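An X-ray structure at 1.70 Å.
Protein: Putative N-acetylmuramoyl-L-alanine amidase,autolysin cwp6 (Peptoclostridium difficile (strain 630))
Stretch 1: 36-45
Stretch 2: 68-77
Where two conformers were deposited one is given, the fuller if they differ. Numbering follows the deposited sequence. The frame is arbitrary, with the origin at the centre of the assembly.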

# COMPACT_ATOMS: atom_id res chain seq x y z
N ASN A 36 -34.20 8.11 2.02
CA ASN A 36 -34.71 7.35 0.88
C ASN A 36 -33.93 7.83 -0.33
O ASN A 36 -33.79 9.02 -0.56
CB ASN A 36 -36.22 7.59 0.70
CG ASN A 36 -36.73 6.87 -0.51
OD1 ASN A 36 -36.64 7.43 -1.63
ND2 ASN A 36 -37.17 5.58 -0.40
N PHE A 37 -33.40 6.86 -1.11
CA PHE A 37 -32.69 7.20 -2.36
C PHE A 37 -33.40 6.50 -3.50
O PHE A 37 -34.11 5.51 -3.25
CB PHE A 37 -31.27 6.57 -2.33
CG PHE A 37 -30.44 6.99 -1.12
CD1 PHE A 37 -30.46 6.25 0.05
CD2 PHE A 37 -29.64 8.10 -1.17
CE1 PHE A 37 -29.68 6.62 1.15
CE2 PHE A 37 -28.85 8.48 -0.06
CZ PHE A 37 -28.89 7.73 1.08
N MET A 38 -33.17 6.94 -4.76
CA MET A 38 -33.73 6.20 -5.88
C MET A 38 -32.70 6.16 -6.96
O MET A 38 -31.93 7.12 -7.13
CB MET A 38 -34.95 6.92 -6.56
CG MET A 38 -36.18 6.99 -5.65
SD MET A 38 -37.12 5.42 -5.52
CE MET A 38 -37.92 5.35 -7.18
N CYS A 39 -32.67 5.04 -7.69
CA CYS A 39 -31.84 4.98 -8.88
C CYS A 39 -32.91 4.58 -10.00
O CYS A 39 -33.37 3.45 -9.98
CB CYS A 39 -30.73 3.93 -8.75
SG CYS A 39 -29.77 3.76 -10.30
N TYR A 40 -33.26 5.54 -10.89
CA TYR A 40 -34.35 5.37 -11.90
C TYR A 40 -35.60 5.03 -11.09
O TYR A 40 -35.97 5.85 -10.25
CB TYR A 40 -33.94 4.27 -12.91
CG TYR A 40 -34.85 4.28 -14.10
CD1 TYR A 40 -35.09 5.45 -14.81
CD2 TYR A 40 -35.51 3.12 -14.51
CE1 TYR A 40 -35.95 5.47 -15.91
CE2 TYR A 40 -36.38 3.13 -15.60
CZ TYR A 40 -36.59 4.31 -16.30
OH TYR A 40 -37.40 4.29 -17.43
N ASP A 41 -36.22 3.86 -11.26
CA ASP A 41 -37.43 3.57 -10.48
C ASP A 41 -37.21 2.65 -9.30
O ASP A 41 -38.16 2.13 -8.72
CB ASP A 41 -38.49 2.98 -11.43
CG ASP A 41 -38.11 1.67 -12.03
OD1 ASP A 41 -36.91 1.29 -11.94
OD2 ASP A 41 -39.02 0.99 -12.59
N MET A 42 -35.93 2.42 -8.88
CA MET A 42 -35.71 1.48 -7.78
C MET A 42 -35.32 2.24 -6.48
O MET A 42 -34.43 3.06 -6.50
CB MET A 42 -34.54 0.52 -8.16
CG MET A 42 -34.19 -0.44 -7.04
SD MET A 42 -32.94 -1.60 -7.67
CE MET A 42 -33.97 -2.79 -8.60
N PRO A 43 -35.97 1.94 -5.38
CA PRO A 43 -35.68 2.61 -4.09
C PRO A 43 -34.64 1.87 -3.27
O PRO A 43 -34.47 0.65 -3.39
CB PRO A 43 -37.04 2.59 -3.38
CG PRO A 43 -37.67 1.23 -3.86
CD PRO A 43 -37.19 1.07 -5.31
N LEU A 44 -33.96 2.61 -2.42
CA LEU A 44 -32.96 2.06 -1.49
C LEU A 44 -33.13 2.90 -0.22
O LEU A 44 -33.22 4.12 -0.32
CB LEU A 44 -31.55 2.33 -2.02
CG LEU A 44 -30.42 1.82 -1.04
CD1 LEU A 44 -30.36 0.34 -1.09
CD2 LEU A 44 -29.08 2.29 -1.56
N GLU A 45 -33.22 2.31 0.94
CA GLU A 45 -33.37 3.15 2.12
C GLU A 45 -32.39 2.71 3.21
O GLU A 45 -31.82 1.61 3.16
CB GLU A 45 -34.80 3.14 2.65
CG GLU A 45 -35.26 1.84 3.27
CD GLU A 45 -36.60 2.03 3.96
OE1 GLU A 45 -36.73 1.66 5.15
OE2 GLU A 45 -37.52 2.55 3.31
N GLU A 68 -31.95 -1.92 -12.62
CA GLU A 68 -32.15 -2.38 -14.01
C GLU A 68 -31.62 -1.37 -15.01
O GLU A 68 -31.22 -1.73 -16.13
CB GLU A 68 -33.65 -2.60 -14.30
CG GLU A 68 -34.24 -3.70 -13.41
CD GLU A 68 -33.70 -5.10 -13.73
OE1 GLU A 68 -33.02 -5.31 -14.76
OE2 GLU A 68 -33.96 -6.02 -12.93
N TYR A 69 -31.61 -0.08 -14.60
CA TYR A 69 -31.16 0.95 -15.53
C TYR A 69 -30.64 2.10 -14.68
O TYR A 69 -31.24 2.38 -13.62
CB TYR A 69 -32.38 1.44 -16.40
CG TYR A 69 -32.10 2.59 -17.34
CD1 TYR A 69 -31.08 2.52 -18.28
CD2 TYR A 69 -32.87 3.77 -17.30
CE1 TYR A 69 -30.83 3.57 -19.15
CE2 TYR A 69 -32.63 4.81 -18.17
CZ TYR A 69 -31.61 4.71 -19.08
OH TYR A 69 -31.35 5.76 -19.92
N LEU A 70 -29.56 2.76 -15.19
CA LEU A 70 -28.83 3.84 -14.48
C LEU A 70 -28.08 3.21 -13.29
O LEU A 70 -28.28 2.05 -12.91
CB LEU A 70 -29.71 5.02 -13.96
CG LEU A 70 -30.62 5.61 -15.03
CD1 LEU A 70 -31.41 6.86 -14.56
CD2 LEU A 70 -29.71 6.00 -16.16
N ASN A 71 -27.14 3.97 -12.73
CA ASN A 71 -26.37 3.42 -11.62
C ASN A 71 -25.94 4.49 -10.65
O ASN A 71 -24.87 4.38 -9.99
CB ASN A 71 -25.11 2.65 -12.18
CG ASN A 71 -24.05 3.57 -12.78
OD1 ASN A 71 -24.33 4.70 -13.19
ND2 ASN A 71 -22.76 3.16 -12.82
N VAL A 72 -26.76 5.53 -10.51
CA VAL A 72 -26.43 6.57 -9.51
C VAL A 72 -27.60 6.68 -8.54
O VAL A 72 -28.74 6.94 -8.98
CB VAL A 72 -26.17 7.94 -10.18
CG1 VAL A 72 -25.92 9.00 -9.08
CG2 VAL A 72 -24.96 7.84 -11.14
N TRP A 73 -27.35 6.47 -7.26
CA TRP A 73 -28.35 6.58 -6.23
C TRP A 73 -28.49 8.05 -5.86
O TRP A 73 -27.49 8.67 -5.49
CB TRP A 73 -27.90 5.79 -4.99
CG TRP A 73 -27.86 4.35 -5.22
CD1 TRP A 73 -26.76 3.56 -5.40
CD2 TRP A 73 -29.01 3.49 -5.40
NE1 TRP A 73 -27.15 2.27 -5.71
CE2 TRP A 73 -28.53 2.20 -5.70
CE3 TRP A 73 -30.41 3.69 -5.30
CZ2 TRP A 73 -29.39 1.11 -5.93
CZ3 TRP A 73 -31.27 2.61 -5.52
CH2 TRP A 73 -30.76 1.34 -5.83
N GLU A 74 -29.71 8.60 -5.93
CA GLU A 74 -29.94 10.04 -5.66
C GLU A 74 -30.82 10.17 -4.45
O GLU A 74 -31.85 9.50 -4.35
CB GLU A 74 -30.66 10.67 -6.87
CG GLU A 74 -29.72 10.59 -8.09
CD GLU A 74 -30.26 11.31 -9.35
OE1 GLU A 74 -31.12 12.15 -9.23
OE2 GLU A 74 -29.80 11.00 -10.44
N LEU A 75 -30.42 11.01 -3.52
CA LEU A 75 -31.20 11.17 -2.28
C LEU A 75 -32.54 11.87 -2.57
O LEU A 75 -32.55 12.92 -3.21
CB LEU A 75 -30.37 12.08 -1.30
CG LEU A 75 -31.10 12.35 0.04
CD1 LEU A 75 -31.38 11.12 0.88
CD2 LEU A 75 -30.21 13.38 0.83
N GLN A 76 -33.66 11.29 -2.11
CA GLN A 76 -35.01 11.89 -2.34
C GLN A 76 -35.60 12.56 -1.11
O GLN A 76 -36.28 13.57 -1.25
CB GLN A 76 -35.99 10.80 -2.71
CG GLN A 76 -35.42 9.91 -3.86
CD GLN A 76 -35.35 10.68 -5.11
OE1 GLN A 76 -36.36 11.17 -5.60
NE2 GLN A 76 -34.18 10.80 -5.71
N SER A 77 -35.36 12.02 0.05
CA SER A 77 -36.03 12.55 1.21
C SER A 77 -35.50 11.98 2.49
O SER A 77 -34.78 10.98 2.51
CB SER A 77 -37.54 12.19 1.12
OG SER A 77 -37.72 10.78 1.17
O HOH W 1 -33.04 1.21 -11.77
O HOH W 2 -34.46 -0.97 -11.39

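The contact begins as backbone pairing and becomes, toward the Cys 39 end, a socket for one indole. Strand 36-39 runs antiparallel to strand 72-77: Met 38 N donates to Glu 74 O and Glu 74 N to Met 38 O, both at 2.9 Å. At the Asn 36 end, Asn 36 N donates to Ser 77 O (3.0 Å), while Asn 36 O accepts from Gln 76 N (2.8 Å) and, weakly, from Ser 77 N (3.4 Å). One carbonyl serving two successive amides marks a beta bulge. Gln 76 is the extra residue, its psi of -35° departing from the extended values around it.

The bulge brings the Gln 76 side chain toward the partner strand. With chi1 and chi2 both m, the chain folds back over its own strand, so that Gln 76 NE2 donates to Glu 74 O at 3.0 Å, the same carbonyl that accepts from Met 38 N. The fold leaves Gln 76 CG packed 3.5 Å from Met 38 CG and 3.6 Å from Asn 36 OD1.

Trp 73 gives up more surface to the other stretch than any other residue here. Its CA-to-CB bond points sideways, but chi1 m and chi2 of 106° carry the indole across to the hairpin of stretch 1. There the six-membered ring is sandwiched: Cys 39 CB lies over one face, 3.6 Å from the ring centroid, and Leu 44 CB over the opposite face, 4.0 Å from it. Met 42 O meets the edge, 3.3 Å from Trp 73 CZ3. With chi1 and chi2 both t, the Met 42 side chain extends alongside, with CG 4.0 Å from Trp 73 CH2. The type II' turn from Cys 39 to Met 42 reverses the chain, and the hairpin it closes carries all three residues.

Cys 39, chi1 t, also directs its sulfur to the bend before strand 72-77, where SG lies 3.5 Å from Leu 70 O.

Phe 37 (chi1 m, chi2 90°) and Leu 75 share a sheet face; the t, p rotamer of Leu 75 brings its end nearer the other stretch, with CD1 off-centre against the phenyl, 4.2 Å from the Phe 37 ring centroid.

At the turn, Tyr 40 and Tyr 69, both chi1 t, meet with ring planes at 90°. The edge of Tyr 69 points into the face of Tyr 40, with Tyr 69 CD2 3.7 Å from Tyr 40 CD1.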